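Local coordinates for protein beta-fructofuranosidase (Bifidobacterium adolescentis, PDB 6NOB) that probably hydrolyses terminal beta-D-fructofuranoside residues from substrates such as sucrose, at residues D230-Q238 with G264-V272. Sequence-based numbering, arbitrary orientation.
Sequences DESSVTEYQ and GYDFRDPKV. With EDO (1,2-ethanediol), chain C.
Val234 to Gln238 run beside Tyr265 to Pro270 nearly in parallel, the axes of strands 235-238 and 268-272 lying 7.4 Å apart at an angle of 11°. The two strands belong to neighbouring blades of the five-bladed beta-propeller typical of family 32, and side chains and one water join them. Glu236, with CG anti to its carbonyl carbon and an extended chain beyond, carries its carboxylate across the seam. Its OE1 accepts an almost straight hydrogen bond from the backbone N of Phe267 at 2.6 Å, and also takes a bond from NH1 of Arg268 on its syn side. The same NH1 makes a weak bond to OE2, which His224 holds as well, and forms a second salt bridge with Asp266 OD1 at 2.9 Å, in the guanidinium plane. Carboxylate and guanidinium of the Glu236-Arg268 salt bridge stand 80° apart, and the arginine's NH2 goes on to Glu375. An alanine in place of Arg268 would probably leave the nearby carboxylates of Glu236 and Asp266 without the cation they share, and Glu375 without its partner. Gln238 bends at chi2 (-56°), which brings NE2 over one face of the Phe267 ring and lets it donate a hydrogen bond to Phe267 O at 2.7 Å, from above the carbonyl plane. Its OE1, bonded to Thr222, rests against CD of Pro270. At the outer end, Ser232 O sits over the Tyr265 ring, 3.6 Å from CE2, and Val234 CB packs on Tyr265 CB. One water bridges the two backbones: it donates to Val234 O and Tyr265 O and accepts from Glu236 N at 2.9 Å.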
loop_
_atom_site.group_PDB
_atom_site.type_symbol
_atom_site.label_atom_id
_atom_site.label_comp_id
_atom_site.label_asym_id
_atom_site.label_seq_id
_atom_site.Cartn_x
_atom_site.Cartn_y
_atom_site.Cartn_z
ATOM N N ASP A 230 3.807 -3.562 -25.748
ATOM C CA ASP A 230 4.813 -4.601 -25.973
ATOM C C ASP A 230 5.323 -5.091 -24.619
ATOM O O ASP A 230 6.224 -4.487 -24.029
ATOM C CB ASP A 230 5.950 -4.080 -26.848
ATOM C CG ASP A 230 6.978 -5.147 -27.172
ATOM O OD1 ASP A 230 6.743 -6.330 -26.845
ATOM O OD2 ASP A 230 8.024 -4.803 -27.759
ATOM N N GLU A 231 4.737 -6.193 -24.139
ATOM C CA GLU A 231 5.178 -6.820 -22.896
ATOM C C GLU A 231 6.668 -7.132 -22.920
ATOM O O GLU A 231 7.362 -6.976 -21.910
ATOM C CB GLU A 231 4.389 -8.108 -22.662
ATOM C CG GLU A 231 3.405 -8.063 -21.519
ATOM C CD GLU A 231 2.750 -9.411 -21.278
ATOM O OE1 GLU A 231 2.775 -10.262 -22.196
ATOM O OE2 GLU A 231 2.212 -9.619 -20.172
ATOM N N SER A 232 7.176 -7.588 -24.066
ATOM C CA SER A 232 8.564 -8.012 -24.183
ATOM C C SER A 232 9.548 -6.855 -24.106
ATOM O O SER A 232 10.759 -7.097 -24.131
ATOM C CB SER A 232 8.762 -8.779 -25.492
ATOM O OG SER A 232 8.933 -7.891 -26.583
ATOM N N SER A 233 9.063 -5.620 -24.020
ATOM C CA SER A 233 9.907 -4.442 -23.877
ATOM C C SER A 233 10.071 -4.004 -22.429
ATOM O O SER A 233 10.782 -3.026 -22.173
ATOM C CB SER A 233 9.328 -3.283 -24.693
ATOM O OG SER A 233 8.223 -2.703 -24.020
ATOM N N VAL A 234 9.431 -4.697 -21.483
ATOM C CA VAL A 234 9.471 -4.278 -20.085
ATOM C C VAL A 234 10.907 -4.340 -19.583
ATOM O O VAL A 234 11.561 -5.388 -19.644
ATOM C CB VAL A 234 8.536 -5.142 -19.231
ATOM C CG1 VAL A 234 8.881 -5.003 -17.753
ATOM C CG2 VAL A 234 7.079 -4.760 -19.481
ATOM N N THR A 235 11.402 -3.211 -19.086
ATOM C CA THR A 235 12.771 -3.075 -18.597
ATOM C C THR A 235 12.702 -2.621 -17.143
ATOM O O THR A 235 12.464 -1.441 -16.867
ATOM C CB THR A 235 13.553 -2.084 -19.456
ATOM O OG1 THR A 235 13.441 -2.453 -20.836
ATOM C CG2 THR A 235 15.022 -2.061 -19.062
ATOM N N GLU A 236 12.908 -3.549 -16.212
ATOM C CA GLU A 236 12.868 -3.250 -14.786
ATOM C C GLU A 236 14.232 -3.518 -14.168
ATOM O O GLU A 236 14.858 -4.543 -14.453
ATOM C CB GLU A 236 11.781 -4.072 -14.084
ATOM C CG GLU A 236 10.376 -3.563 -14.380
ATOM C CD GLU A 236 9.295 -4.287 -13.601
ATOM O OE1 GLU A 236 9.533 -5.432 -13.159
ATOM O OE2 GLU A 236 8.200 -3.707 -13.433
ATOM N N TYR A 237 14.685 -2.590 -13.327
ATOM C CA TYR A 237 15.975 -2.684 -12.658
ATOM C C TYR A 237 15.879 -1.961 -11.322
ATOM O O TYR A 237 14.958 -1.174 -11.089
ATOM C CB TYR A 237 17.100 -2.102 -13.526
ATOM C CG TYR A 237 16.802 -0.728 -14.083
ATOM C CD1 TYR A 237 16.063 -0.575 -15.253
ATOM C CD2 TYR A 237 17.264 0.417 -13.445
ATOM C CE1 TYR A 237 15.790 0.679 -15.764
ATOM C CE2 TYR A 237 16.998 1.676 -13.952
ATOM C CZ TYR A 237 16.259 1.802 -15.111
ATOM O OH TYR A 237 15.986 3.053 -15.623
ATOM N N GLN A 238 16.838 -2.238 -10.439
ATOM C CA GLN A 238 16.822 -1.732 -9.070
ATOM C C GLN A 238 17.874 -0.645 -8.887
ATOM O O GLN A 238 19.032 -0.820 -9.285
ATOM C CB GLN A 238 17.060 -2.862 -8.066
ATOM C CG GLN A 238 16.491 -4.205 -8.488
ATOM C CD GLN A 238 15.004 -4.144 -8.783
ATOM O OE1 GLN A 238 14.276 -3.321 -8.225
ATOM N NE2 GLN A 238 14.547 -5.019 -9.669
ATOM N N GLY A 264 12.323 -13.414 -15.516
ATOM C CA GLY A 264 11.196 -12.721 -16.108
ATOM C C GLY A 264 11.485 -11.241 -16.252
ATOM O O GLY A 264 12.220 -10.649 -15.461
ATOM N N TYR A 265 10.917 -10.638 -17.300
ATOM C CA TYR A 265 11.038 -9.192 -17.455
ATOM C C TYR A 265 10.468 -8.458 -16.249
ATOM O O TYR A 265 10.978 -7.398 -15.868
ATOM C CB TYR A 265 10.346 -8.742 -18.740
ATOM C CG TYR A 265 11.068 -9.175 -19.995
ATOM C CD1 TYR A 265 12.440 -8.993 -20.128
ATOM C CD2 TYR A 265 10.380 -9.772 -21.044
ATOM C CE1 TYR A 265 13.106 -9.392 -21.276
ATOM C CE2 TYR A 265 11.034 -10.175 -22.191
ATOM C CZ TYR A 265 12.396 -9.982 -22.303
ATOM O OH TYR A 265 13.048 -10.379 -23.445
ATOM N N ASP A 266 9.418 -9.005 -15.637
ATOM C CA ASP A 266 8.948 -8.524 -14.344
ATOM C C ASP A 266 9.991 -8.853 -13.281
ATOM O O ASP A 266 10.245 -10.028 -12.992
ATOM C CB ASP A 266 7.607 -9.167 -13.997
ATOM C CG ASP A 266 6.539 -8.897 -15.043
ATOM O OD1 ASP A 266 6.076 -7.742 -15.127
ATOM O OD2 ASP A 266 6.166 -9.840 -15.777
ATOM N N PHE A 267 10.591 -7.817 -12.699
ATOM C CA PHE A 267 11.707 -7.984 -11.776
ATOM C C PHE A 267 11.780 -6.745 -10.894
ATOM O O PHE A 267 12.530 -5.811 -11.196
ATOM C CB PHE A 267 13.002 -8.205 -12.571
ATOM C CG PHE A 267 14.260 -8.157 -11.745
ATOM C CD1 PHE A 267 14.506 -9.108 -10.768
ATOM C CD2 PHE A 267 15.218 -7.181 -11.979
ATOM C CE1 PHE A 267 15.674 -9.070 -10.020
ATOM C CE2 PHE A 267 16.385 -7.141 -11.240
ATOM C CZ PHE A 267 16.610 -8.087 -10.257
ATOM N N ARG A 268 11.000 -6.708 -9.813
ATOM C CA ARG A 268 10.715 -5.435 -9.165
ATOM C C ARG A 268 10.480 -5.609 -7.668
ATOM O O ARG A 268 10.490 -6.720 -7.128
ATOM C CB ARG A 268 9.504 -4.769 -9.820
ATOM C CG ARG A 268 8.224 -5.580 -9.740
ATOM C CD ARG A 268 7.056 -4.770 -10.292
ATOM N NE ARG A 268 5.893 -5.596 -10.599
ATOM C CZ ARG A 268 5.723 -6.251 -11.742
ATOM N NH1 ARG A 268 6.648 -6.183 -12.692
ATOM N NH2 ARG A 268 4.630 -6.977 -11.936
ATOM N N ASP A 269 10.270 -4.469 -7.004
ATOM C CA ASP A 269 9.889 -4.332 -5.602
ATOM C C ASP A 269 10.969 -4.864 -4.663
ATOM O O ASP A 269 10.700 -5.767 -3.860
ATOM C CB ASP A 269 8.560 -5.047 -5.348
ATOM C CG ASP A 269 7.476 -4.644 -6.336
ATOM O OD1 ASP A 269 7.563 -3.537 -6.912
ATOM O OD2 ASP A 269 6.534 -5.439 -6.539
ATOM N N PRO A 270 12.185 -4.316 -4.702
ATOM C CA PRO A 270 13.251 -4.842 -3.841
ATOM C C PRO A 270 12.973 -4.552 -2.377
ATOM O O PRO A 270 12.553 -3.453 -2.010
ATOM C CB PRO A 270 14.497 -4.094 -4.324
ATOM C CG PRO A 270 13.959 -2.798 -4.839
ATOM C CD PRO A 270 12.625 -3.128 -5.457
ATOM N N LYS A 271 13.219 -5.556 -1.537
ATOM C CA LYS A 271 13.061 -5.434 -0.090
ATOM C C LYS A 271 14.364 -5.882 0.558
ATOM O O LYS A 271 14.746 -7.050 0.447
ATOM C CB LYS A 271 11.877 -6.264 0.407
ATOM C CG LYS A 271 10.968 -5.529 1.380
ATOM C CD LYS A 271 11.722 -5.145 2.640
ATOM C CE LYS A 271 10.842 -4.368 3.599
ATOM N NZ LYS A 271 11.597 -3.973 4.824
ATOM N N VAL A 272 15.047 -4.955 1.224
ATOM C CA VAL A 272 16.367 -5.201 1.795
ATOM C C VAL A 272 16.208 -5.380 3.301
ATOM O O VAL A 272 15.741 -4.471 3.998
ATOM C CB VAL A 272 17.343 -4.061 1.461
ATOM C CG1 VAL A 272 18.719 -4.331 2.055
ATOM C CG2 VAL A 272 17.448 -3.878 -0.045
HETATM C C1 EDO C . 17.552 -5.127 -17.590
HETATM O O1 EDO C . 16.904 -6.403 -17.679
HETATM C C2 EDO C . 17.456 -4.565 -16.175
HETATM O O2 EDO C . 17.404 -5.621 -15.206
HETATM O O HOH W 1 12.914 -6.202 -17.370
#